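Local coordinates for protein tryparedoxin II (Crithidia fasciculata, PDB 1I5G) that probably carries reducing equivalents from trypanothione to its partner proteins through a thioredoxin-like fold, with glutathionylspermidine bound in this crystal, at residues A[122-130]-A[136-144]; A[7-15]-A[85-96]. The protein carries 1 engineered substitution. All coordinates share one frame; numbering follows the deposited sequence.

Both contacts reach the one mixed sheet of a thioredoxin-like fold, on opposite sides of the centre of the chain. Contact 2 pairs the N-terminal strand 12-15 with strand 87-88, while contact 1 lays the C-terminal tail against the outermost strand 122-124 and the start of helix 127-133. Their centres lie 23 Å apart and their nearest atoms about 11 Å apart, so they do not touch. Contact 1 also reaches the ligand: R128 binds glutathionylspermidine in a pocket completed by W39, C40, P42, K107, S108, I109 and P110. Contact 2 contributes none of these residues and joins strands, loops and a helix start.

Contact 1: residues A[122-130]-A[136-144]; sequences IITTQARTM and EAKDFPWPN. With TS5 (glutathionylspermidine), chain C.
A chi1 of -175° at T124, with OG1 anti to the backbone N, and one of 61° at Q126, with CG between the backbone N and the carbonyl carbon and the chain extended beyond it, bring two donors to W142 O. T124 OG1 lies 2.9 Å from W142 O, and Q126 NE2 is 2.9 Å from the same oxygen but on the opposite face of its carbonyl plane, so two hydrogen bonds grip it from both faces. The C-terminal N144 clasps T125 with its amide: OD1 accepts from T125 N at 2.9 Å, well out of the carbonyl plane, while ND2 gives to T125 OG1 at 2.9 Å. N144 N adds a backbone bond to I123 O at 3.0 Å.

The indole of W142 has neighbours on both faces. M130 CB sits 3.4 Å from the centroid of the W142 five-membered ring, only 9° off the normal, a CH-pi contact; M130 SD stands farther above that ring as a Met-aromatic contact. F140 CA lies over the rim of the opposite face, and A127 CB meets W142 CZ3 obliquely at 3.8 Å. Beyond the segments, D134 OD2 accepts from W142 NE1, a bond likely to restrict the ring's rotation.

From helix 127-133, which also carries M130, R128 points away from the tail: NH1 meets OE1 of glutathionylspermidine at 2.8 Å and NH2 meets OE2, a two-pronged hold on one carboxylate. I123 and T124 both face G114 in a classic beta bulge, where the edge strand of this thioredoxin-like sheet receives the C-terminal tail.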
loop_
_atom_site.group_PDB
_atom_site.type_symbol
_atom_site.label_atom_id
_atom_site.label_comp_id
_atom_site.label_asym_id
_atom_site.label_seq_id
_atom_site.Cartn_x
_atom_site.Cartn_y
_atom_site.Cartn_z
ATOM N N ILE A 122 -12.948 -0.974 4.451
ATOM C CA ILE A 122 -11.744 -0.882 5.255
ATOM C C ILE A 122 -11.785 -1.955 6.323
ATOM O O ILE A 122 -12.784 -2.090 7.054
ATOM C CB ILE A 122 -11.606 0.520 5.881
ATOM C CG1 ILE A 122 -11.440 1.577 4.786
ATOM C CG2 ILE A 122 -10.452 0.514 6.875
ATOM C CD1 ILE A 122 -11.802 2.994 5.273
ATOM N N ILE A 123 -10.744 -2.760 6.483
ATOM C CA ILE A 123 -10.664 -3.827 7.467
ATOM C C ILE A 123 -9.785 -3.417 8.646
ATOM O O ILE A 123 -10.095 -3.681 9.804
ATOM C CB ILE A 123 -10.022 -5.051 6.789
ATOM C CG1 ILE A 123 -10.911 -5.610 5.665
ATOM C CG2 ILE A 123 -9.721 -6.144 7.821
ATOM C CD1 ILE A 123 -12.326 -5.824 6.076
ATOM N N THR A 124 -8.671 -2.757 8.372
ATOM C CA THR A 124 -7.696 -2.411 9.410
ATOM C C THR A 124 -7.030 -1.114 9.138
ATOM O O THR A 124 -6.629 -0.833 8.014
ATOM C CB THR A 124 -6.707 -3.572 9.619
ATOM O OG1 THR A 124 -5.824 -3.298 10.714
ATOM C CG2 THR A 124 -5.861 -3.805 8.388
ATOM N N THR A 125 -6.852 -0.286 10.159
ATOM C CA THR A 125 -6.036 0.916 10.029
ATOM C C THR A 125 -4.757 0.834 10.852
ATOM O O THR A 125 -3.974 1.789 10.851
ATOM C CB THR A 125 -6.736 2.166 10.555
ATOM O OG1 THR A 125 -6.992 2.010 11.958
ATOM C CG2 THR A 125 -8.049 2.439 9.863
ATOM N N GLN A 126 -4.559 -0.300 11.513
ATOM C CA GLN A 126 -3.432 -0.502 12.429
ATOM C C GLN A 126 -2.348 -1.427 11.913
ATOM O O GLN A 126 -1.558 -1.964 12.692
ATOM C CB GLN A 126 -3.971 -1.112 13.740
ATOM C CG GLN A 126 -4.672 -2.490 13.682
ATOM C CD GLN A 126 -5.291 -3.026 14.974
ATOM O OE1 GLN A 126 -4.802 -2.764 16.058
ATOM N NE2 GLN A 126 -6.389 -3.781 14.840
ATOM N N ALA A 127 -2.256 -1.648 10.602
ATOM C CA ALA A 127 -1.345 -2.616 10.085
ATOM C C ALA A 127 0.102 -2.187 10.242
ATOM O O ALA A 127 0.974 -3.044 10.300
ATOM C CB ALA A 127 -1.711 -2.938 8.636
ATOM N N ARG A 128 0.424 -0.892 10.285
ATOM C CA ARG A 128 1.807 -0.531 10.570
ATOM C C ARG A 128 2.251 -1.119 11.903
ATOM O O ARG A 128 3.275 -1.845 11.984
ATOM C CB ARG A 128 2.044 0.969 10.483
ATOM C CG ARG A 128 3.524 1.378 10.702
ATOM C CD ARG A 128 4.082 1.168 12.144
ATOM N NE ARG A 128 5.348 1.881 12.351
ATOM C CZ ARG A 128 5.366 3.154 12.597
ATOM N NH1 ARG A 128 4.270 3.876 12.684
ATOM N NH2 ARG A 128 6.562 3.709 12.757
ATOM N N THR A 129 1.478 -0.862 12.946
ATOM C CA THR A 129 1.917 -1.398 14.219
ATOM C C THR A 129 1.836 -2.909 14.254
ATOM O O THR A 129 2.714 -3.545 14.848
ATOM C CB THR A 129 1.255 -0.808 15.446
ATOM O OG1 THR A 129 0.855 -1.560 16.592
ATOM C CG2 THR A 129 0.922 0.610 15.414
ATOM N N MET A 130 0.813 -3.499 13.630
ATOM C CA MET A 130 0.701 -4.956 13.721
ATOM C C MET A 130 1.693 -5.723 12.880
ATOM O O MET A 130 2.052 -6.833 13.241
ATOM C CB MET A 130 -0.734 -5.402 13.501
ATOM C CG MET A 130 -1.625 -4.913 14.612
ATOM S SD MET A 130 -1.098 -5.153 16.335
ATOM C CE MET A 130 -1.017 -6.893 16.350
ATOM N N GLU A 136 4.842 -12.798 12.381
ATOM C CA GLU A 136 4.431 -14.116 11.882
ATOM C C GLU A 136 2.976 -14.163 11.422
ATOM O O GLU A 136 2.481 -15.205 11.003
ATOM C CB GLU A 136 4.720 -15.194 12.943
ATOM C CG GLU A 136 6.218 -15.357 13.163
ATOM C CD GLU A 136 6.903 -15.815 11.893
ATOM O OE1 GLU A 136 6.300 -16.674 11.231
ATOM O OE2 GLU A 136 8.016 -15.366 11.520
ATOM N N ALA A 137 2.269 -13.037 11.477
ATOM C CA ALA A 137 0.919 -12.920 10.939
ATOM C C ALA A 137 -0.089 -13.853 11.589
ATOM O O ALA A 137 -1.054 -14.270 10.948
ATOM C CB ALA A 137 0.929 -13.055 9.432
ATOM N N LYS A 138 0.127 -14.167 12.861
ATOM C CA LYS A 138 -0.807 -15.026 13.610
ATOM C C LYS A 138 -2.228 -14.482 13.690
ATOM O O LYS A 138 -3.216 -15.215 13.684
ATOM C CB LYS A 138 -0.288 -15.331 15.020
ATOM C CG LYS A 138 1.059 -16.015 15.072
ATOM C CD LYS A 138 1.606 -16.093 16.478
ATOM C CE LYS A 138 2.915 -16.854 16.425
ATOM N NZ LYS A 138 3.606 -16.888 17.757
ATOM N N ASP A 139 -2.386 -13.159 13.760
ATOM C CA ASP A 139 -3.671 -12.511 13.943
ATOM C C ASP A 139 -4.072 -11.661 12.764
ATOM O O ASP A 139 -5.013 -10.881 12.807
ATOM C CB ASP A 139 -3.625 -11.616 15.183
ATOM C CG ASP A 139 -3.495 -12.379 16.485
ATOM O OD1 ASP A 139 -4.046 -13.489 16.585
ATOM O OD2 ASP A 139 -2.833 -11.856 17.425
ATOM N N PHE A 140 -3.336 -11.828 11.682
ATOM C CA PHE A 140 -3.652 -11.132 10.412
ATOM C C PHE A 140 -5.093 -11.447 10.014
ATOM O O PHE A 140 -5.525 -12.613 10.183
ATOM C CB PHE A 140 -2.762 -11.725 9.316
ATOM C CG PHE A 140 -3.042 -11.162 7.945
ATOM C CD1 PHE A 140 -4.023 -11.708 7.119
ATOM C CD2 PHE A 140 -2.322 -10.076 7.487
ATOM C CE1 PHE A 140 -4.239 -11.150 5.864
ATOM C CE2 PHE A 140 -2.552 -9.532 6.238
ATOM C CZ PHE A 140 -3.502 -10.068 5.443
ATOM N N PRO A 141 -5.873 -10.496 9.489
ATOM C CA PRO A 141 -5.518 -9.108 9.135
ATOM C C PRO A 141 -5.792 -8.036 10.189
ATOM O O PRO A 141 -5.941 -6.865 9.865
ATOM C CB PRO A 141 -6.456 -8.828 7.963
ATOM C CG PRO A 141 -7.500 -9.833 8.059
ATOM C CD PRO A 141 -7.290 -10.790 9.196
ATOM N N TRP A 142 -5.843 -8.429 11.444
ATOM C CA TRP A 142 -5.950 -7.481 12.536
ATOM C C TRP A 142 -7.149 -6.549 12.396
ATOM O O TRP A 142 -7.020 -5.328 12.452
ATOM C CB TRP A 142 -4.652 -6.704 12.678
ATOM C CG TRP A 142 -3.403 -7.470 12.504
ATOM C CD1 TRP A 142 -2.867 -8.431 13.339
ATOM C CD2 TRP A 142 -2.507 -7.370 11.398
ATOM N NE1 TRP A 142 -1.693 -8.896 12.798
ATOM C CE2 TRP A 142 -1.439 -8.252 11.617
ATOM C CE3 TRP A 142 -2.490 -6.578 10.252
ATOM C CZ2 TRP A 142 -0.369 -8.371 10.728
ATOM C CZ3 TRP A 142 -1.455 -6.685 9.386
ATOM C CH2 TRP A 142 -0.412 -7.571 9.608
ATOM N N PRO A 143 -8.337 -7.105 12.231
ATOM C CA PRO A 143 -9.469 -6.215 11.976
ATOM C C PRO A 143 -9.678 -5.256 13.142
ATOM O O PRO A 143 -9.655 -5.636 14.319
ATOM C CB PRO A 143 -10.652 -7.164 11.879
ATOM C CG PRO A 143 -10.210 -8.391 12.626
ATOM C CD PRO A 143 -8.720 -8.526 12.298
ATOM N N ASN A 144 -9.893 -3.993 12.810
ATOM C CA ASN A 144 -10.343 -2.975 13.765
ATOM C C ASN A 144 -11.808 -3.366 13.983
ATOM O O ASN A 144 -12.580 -4.094 13.342
ATOM C CB ASN A 144 -10.348 -1.567 13.148
ATOM C CG ASN A 144 -8.981 -0.898 12.999
ATOM O OD1 ASN A 144 -7.956 -1.447 12.573
ATOM N ND2 ASN A 144 -8.986 0.397 13.338
ATOM O OXT ASN A 144 -12.309 -2.843 14.981
HETATM N N1 TS5 C . 6.437 8.338 15.403
HETATM C CA1 TS5 C . 5.322 8.297 14.431
HETATM C C1 TS5 C . 5.367 7.019 13.636
HETATM O OE1 TS5 C . 4.341 6.626 13.035
HETATM O OE2 TS5 C . 6.451 6.385 13.585
HETATM C CB1 TS5 C . 5.315 9.458 13.434
HETATM C CG1 TS5 C . 6.440 9.363 12.410
HETATM C CD1 TS5 C . 6.645 10.754 11.879
HETATM O O1 TS5 C . 7.233 11.720 12.537
HETATM N N2 TS5 C . 6.231 11.030 10.645
HETATM C CA2 TS5 C . 6.083 12.334 10.077
HETATM C C2 TS5 C . 4.697 12.678 9.579
HETATM O O2 TS5 C . 3.943 11.794 8.907
HETATM C CB2 TS5 C . 6.987 12.394 8.845
HETATM S SG2 TS5 C . 8.656 11.723 9.057
HETATM N N3 TS5 C . 4.423 13.963 9.869
HETATM C CA3 TS5 C . 3.240 14.556 9.282
HETATM C C3 TS5 C . 2.238 15.006 10.314
HETATM O O3 TS5 C . 2.124 14.239 11.371
HETATM N "N1'" TS5 C . 1.477 16.090 10.258
HETATM C "C1'" TS5 C . 0.263 16.180 11.031
HETATM C "C2'" TS5 C . 0.454 17.368 11.956
HETATM N "N2'" TS5 C . -0.689 18.757 13.683
HETATM C "C3'" TS5 C . -0.857 17.737 12.654
HETATM C "C4'" TS5 C . -1.911 19.119 14.389
HETATM C "C5'" TS5 C . -1.883 20.495 15.060
HETATM C "C6'" TS5 C . -3.230 20.931 15.636
HETATM C "C7'" TS5 C . -3.103 21.924 16.788
HETATM N "N3'" TS5 C . -4.350 22.439 17.343
HETATM O O HOH W 1 -12.659 -4.570 10.537
HETATM O O HOH W 2 -8.226 -4.984 16.943
#

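Contact 2: residues A[7-15]-A[85-96]; sequences FPYSTNVLK and PWLALPFEDRKG
D93 reaches S10 and Y9 from the turn before helix 94-103, its CG anti to the backbone N (chi1 -175°). Its CB is 3.5 Å from S10 OG, and CG faces both S10 OG and Y9 CB. At the tip the two oxygens divide the work. OD1 accepts from G96 N at 2.7 Å, the capping bond of an N-cap aspartate, and lies 3.4 Å from Y9 CB. S10 OG donates its hydroxyl hydrogen to D93 OD2 at 2.7 Å, met on the anti side and tilted from the carboxylate plane. A water that accepts from Y9 N donates to the same OD2. The Y9 ring stands nearly square to the carboxylate, their planes 87° apart, and the CD of K95 lies over one of its faces.

Farther along, the backbones form an antiparallel hydrogen-bonded pair. L14 N gives a nearly straight bond (176°) to A88 O at 2.9 Å, and A88 N returns one to L14 O at 3.2 Å. L14 CD2 lies 3.8 Å from P90 CG, while L14 CD1 comes near A88 CB on the side where F77 and Y81 of helix 74-81 pack. V13 CG2 meets L87 CD1, and L89 CD1 touches the edge of the F7 ring and also S10.

With D93 replaced by an alanine, G96 N would probably lose its cap and S10 OG its acceptor, weakening the tie between the N-terminal loop and the helix start. Three hydrogen bonds converging on this carboxylate at a helix N-terminus are consistent with an ionised aspartate, its charge likely to be favoured by the helix dipole.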
loop_
_atom_site.group_PDB
_atom_site.type_symbol
_atom_site.label_atom_id
_atom_site.label_comp_id
_atom_site.label_asym_id
_atom_site.label_seq_id
_atom_site.Cartn_x
_atom_site.Cartn_y
_atom_site.Cartn_z
ATOM N N PHE A 7 -9.697 4.411 -6.949
ATOM C CA PHE A 7 -8.845 4.743 -8.073
ATOM C C PHE A 7 -9.547 5.690 -9.075
ATOM O O PHE A 7 -9.641 5.269 -10.223
ATOM C CB PHE A 7 -8.319 3.463 -8.657
ATOM C CG PHE A 7 -7.435 2.735 -7.686
ATOM C CD1 PHE A 7 -6.102 3.049 -7.622
ATOM C CD2 PHE A 7 -7.921 1.747 -6.834
ATOM C CE1 PHE A 7 -5.267 2.406 -6.741
ATOM C CE2 PHE A 7 -7.104 1.100 -5.958
ATOM C CZ PHE A 7 -5.775 1.415 -5.905
ATOM N N PRO A 8 -10.005 6.873 -8.726
ATOM C CA PRO A 8 -10.648 7.728 -9.730
ATOM C C PRO A 8 -9.797 8.140 -10.921
ATOM O O PRO A 8 -10.384 8.406 -11.976
ATOM C CB PRO A 8 -10.989 8.945 -8.917
ATOM C CG PRO A 8 -10.064 8.941 -7.755
ATOM C CD PRO A 8 -9.965 7.493 -7.391
ATOM N N TYR A 9 -8.476 8.213 -10.828
ATOM C CA TYR A 9 -7.661 8.766 -11.896
ATOM C C TYR A 9 -6.672 7.767 -12.466
ATOM O O TYR A 9 -6.095 8.057 -13.504
ATOM C CB TYR A 9 -6.916 10.011 -11.427
ATOM C CG TYR A 9 -7.848 10.987 -10.805
ATOM C CD1 TYR A 9 -8.744 11.695 -11.619
ATOM C CD2 TYR A 9 -7.878 11.199 -9.454
ATOM C CE1 TYR A 9 -9.616 12.584 -11.075
ATOM C CE2 TYR A 9 -8.761 12.096 -8.877
ATOM C CZ TYR A 9 -9.630 12.780 -9.718
ATOM O OH TYR A 9 -10.486 13.653 -9.095
ATOM N N SER A 10 -6.433 6.606 -11.857
ATOM C CA SER A 10 -5.540 5.606 -12.435
ATOM C C SER A 10 -6.283 4.306 -12.765
ATOM O O SER A 10 -6.902 3.728 -11.868
ATOM C CB SER A 10 -4.419 5.292 -11.431
ATOM O OG SER A 10 -3.467 6.352 -11.338
ATOM N N THR A 11 -6.170 3.898 -14.015
ATOM C CA THR A 11 -6.720 2.577 -14.266
ATOM C C THR A 11 -5.644 1.493 -14.145
ATOM O O THR A 11 -5.984 0.341 -13.912
ATOM C CB THR A 11 -7.447 2.491 -15.585
ATOM O OG1 THR A 11 -6.409 2.717 -16.504
ATOM C CG2 THR A 11 -8.202 3.723 -15.925
ATOM N N ASN A 12 -4.369 1.816 -14.282
ATOM C CA ASN A 12 -3.263 0.888 -14.096
ATOM C C ASN A 12 -2.412 1.322 -12.925
ATOM O O ASN A 12 -2.268 2.483 -12.615
ATOM C CB ASN A 12 -2.354 0.775 -15.339
ATOM C CG ASN A 12 -3.030 0.061 -16.490
ATOM O OD1 ASN A 12 -3.180 0.651 -17.547
ATOM N ND2 ASN A 12 -3.440 -1.208 -16.293
ATOM N N VAL A 13 -1.816 0.352 -12.267
ATOM C CA VAL A 13 -0.842 0.557 -11.210
ATOM C C VAL A 13 0.483 -0.054 -11.609
ATOM O O VAL A 13 0.588 -0.833 -12.570
ATOM C CB VAL A 13 -1.356 0.059 -9.853
ATOM C CG1 VAL A 13 -2.619 0.801 -9.457
ATOM C CG2 VAL A 13 -1.650 -1.407 -9.920
ATOM N N LEU A 14 1.532 0.304 -10.874
ATOM C CA LEU A 14 2.890 -0.148 -11.185
ATOM C C LEU A 14 3.250 -1.436 -10.494
ATOM O O LEU A 14 2.746 -1.740 -9.412
ATOM C CB LEU A 14 3.890 0.884 -10.650
ATOM C CG LEU A 14 3.704 2.340 -11.061
ATOM C CD1 LEU A 14 4.895 3.137 -10.573
ATOM C CD2 LEU A 14 3.499 2.589 -12.546
ATOM N N LYS A 15 4.138 -2.207 -11.129
ATOM C CA LYS A 15 4.837 -3.333 -10.521
ATOM C C LYS A 15 6.233 -3.308 -11.137
ATOM O O LYS A 15 6.386 -3.485 -12.351
ATOM C CB LYS A 15 4.220 -4.703 -10.846
ATOM C CG LYS A 15 4.912 -5.801 -10.083
ATOM C CD LYS A 15 4.115 -7.081 -10.212
ATOM C CE LYS A 15 4.857 -8.147 -9.419
ATOM N NZ LYS A 15 5.522 -7.702 -8.161
ATOM N N PRO A 85 9.022 -4.501 -3.464
ATOM C CA PRO A 85 8.581 -5.604 -4.315
ATOM C C PRO A 85 7.129 -5.608 -4.740
ATOM O O PRO A 85 6.721 -6.500 -5.485
ATOM C CB PRO A 85 8.901 -6.801 -3.409
ATOM C CG PRO A 85 8.504 -6.254 -2.060
ATOM C CD PRO A 85 8.942 -4.837 -2.037
ATOM N N TRP A 86 6.352 -4.618 -4.262
ATOM C CA TRP A 86 4.895 -4.624 -4.404
ATOM C C TRP A 86 4.406 -3.617 -5.429
ATOM O O TRP A 86 5.176 -3.266 -6.320
ATOM C CB TRP A 86 4.258 -4.452 -3.020
ATOM C CG TRP A 86 4.829 -3.325 -2.252
ATOM C CD1 TRP A 86 4.818 -1.986 -2.568
ATOM C CD2 TRP A 86 5.525 -3.405 -1.022
ATOM N NE1 TRP A 86 5.460 -1.244 -1.619
ATOM C CE2 TRP A 86 5.906 -2.099 -0.638
ATOM C CE3 TRP A 86 5.874 -4.481 -0.179
ATOM C CZ2 TRP A 86 6.620 -1.845 0.536
ATOM C CZ3 TRP A 86 6.556 -4.212 0.981
ATOM C CH2 TRP A 86 6.939 -2.940 1.325
ATOM N N LEU A 87 3.176 -3.148 -5.375
ATOM C CA LEU A 87 2.575 -2.269 -6.359
ATOM C C LEU A 87 2.716 -0.811 -5.930
ATOM O O LEU A 87 3.055 -0.510 -4.776
ATOM C CB LEU A 87 1.092 -2.599 -6.523
ATOM C CG LEU A 87 0.786 -4.059 -6.885
ATOM C CD1 LEU A 87 -0.692 -4.242 -7.141
ATOM C CD2 LEU A 87 1.638 -4.570 -8.083
ATOM N N ALA A 88 2.443 0.100 -6.855
ATOM C CA ALA A 88 2.359 1.497 -6.491
ATOM C C ALA A 88 1.318 2.197 -7.317
ATOM O O ALA A 88 1.095 1.934 -8.494
ATOM C CB ALA A 88 3.697 2.209 -6.657
ATOM N N LEU A 89 0.655 3.155 -6.690
ATOM C CA LEU A 89 -0.151 4.149 -7.415
ATOM C C LEU A 89 0.875 5.005 -8.177
ATOM O O LEU A 89 1.825 5.488 -7.556
ATOM C CB LEU A 89 -0.967 5.011 -6.431
ATOM C CG LEU A 89 -1.842 6.047 -7.158
ATOM C CD1 LEU A 89 -3.003 5.361 -7.842
ATOM C CD2 LEU A 89 -2.373 7.038 -6.113
ATOM N N PRO A 90 0.753 5.196 -9.490
ATOM C CA PRO A 90 1.752 5.967 -10.230
ATOM C C PRO A 90 1.962 7.361 -9.652
ATOM O O PRO A 90 0.996 8.042 -9.285
ATOM C CB PRO A 90 1.158 5.988 -11.637
ATOM C CG PRO A 90 0.439 4.686 -11.731
ATOM C CD PRO A 90 -0.285 4.676 -10.399
ATOM N N PHE A 91 3.212 7.807 -9.572
ATOM C CA PHE A 91 3.507 9.102 -9.002
ATOM C C PHE A 91 2.772 10.250 -9.654
ATOM O O PHE A 91 2.317 11.180 -8.962
ATOM C CB PHE A 91 5.006 9.382 -8.986
ATOM C CG PHE A 91 5.370 10.646 -8.250
ATOM C CD1 PHE A 91 5.457 10.719 -6.871
ATOM C CD2 PHE A 91 5.622 11.800 -8.974
ATOM C CE1 PHE A 91 5.787 11.877 -6.252
ATOM C CE2 PHE A 91 5.961 12.999 -8.347
ATOM C CZ PHE A 91 6.016 12.977 -7.000
ATOM N N GLU A 92 2.642 10.252 -10.978
ATOM C CA GLU A 92 2.017 11.404 -11.630
ATOM C C GLU A 92 0.567 11.582 -11.249
ATOM O O GLU A 92 0.003 12.659 -11.439
ATOM C CB GLU A 92 2.240 11.380 -13.147
ATOM C CG GLU A 92 3.712 11.498 -13.527
ATOM C CD GLU A 92 4.323 12.830 -13.179
ATOM O OE1 GLU A 92 3.892 13.825 -13.816
ATOM O OE2 GLU A 92 5.209 12.844 -12.311
ATOM N N ASP A 93 -0.066 10.550 -10.690
ATOM C CA ASP A 93 -1.433 10.657 -10.170
ATOM C C ASP A 93 -1.398 11.245 -8.762
ATOM O O ASP A 93 -1.682 10.609 -7.745
ATOM C CB ASP A 93 -2.124 9.293 -10.131
ATOM C CG ASP A 93 -3.587 9.382 -9.709
ATOM O OD1 ASP A 93 -4.140 10.485 -9.499
ATOM O OD2 ASP A 93 -4.207 8.299 -9.584
ATOM N N ARG A 94 -1.018 12.513 -8.708
ATOM C CA ARG A 94 -0.999 13.252 -7.452
ATOM C C ARG A 94 -2.380 13.413 -6.826
ATOM O O ARG A 94 -2.595 13.216 -5.629
ATOM C CB ARG A 94 -0.252 14.588 -7.609
ATOM C CG ARG A 94 1.226 14.451 -8.072
ATOM C CD ARG A 94 2.259 14.043 -6.978
ATOM N NE ARG A 94 2.113 12.649 -6.585
ATOM C CZ ARG A 94 2.499 12.128 -5.423
ATOM N NH1 ARG A 94 3.075 12.887 -4.502
ATOM N NH2 ARG A 94 2.310 10.848 -5.180
ATOM N N LYS A 95 -3.327 13.754 -7.681
ATOM C CA LYS A 95 -4.714 13.894 -7.265
ATOM C C LYS A 95 -5.223 12.604 -6.598
ATOM O O LYS A 95 -5.947 12.633 -5.602
ATOM C CB LYS A 95 -5.628 14.264 -8.446
ATOM C CG LYS A 95 -5.568 15.701 -8.967
ATOM C CD LYS A 95 -6.606 15.982 -10.062
ATOM C CE LYS A 95 -6.262 17.221 -10.892
ATOM N NZ LYS A 95 -7.195 17.579 -12.005
ATOM N N GLY A 96 -4.848 11.447 -7.127
ATOM C CA GLY A 96 -5.278 10.157 -6.588
ATOM C C GLY A 96 -4.660 9.869 -5.234
ATOM O O GLY A 96 -5.265 9.287 -4.333
HETATM O O HOH W 3 -6.633 7.449 -8.765
#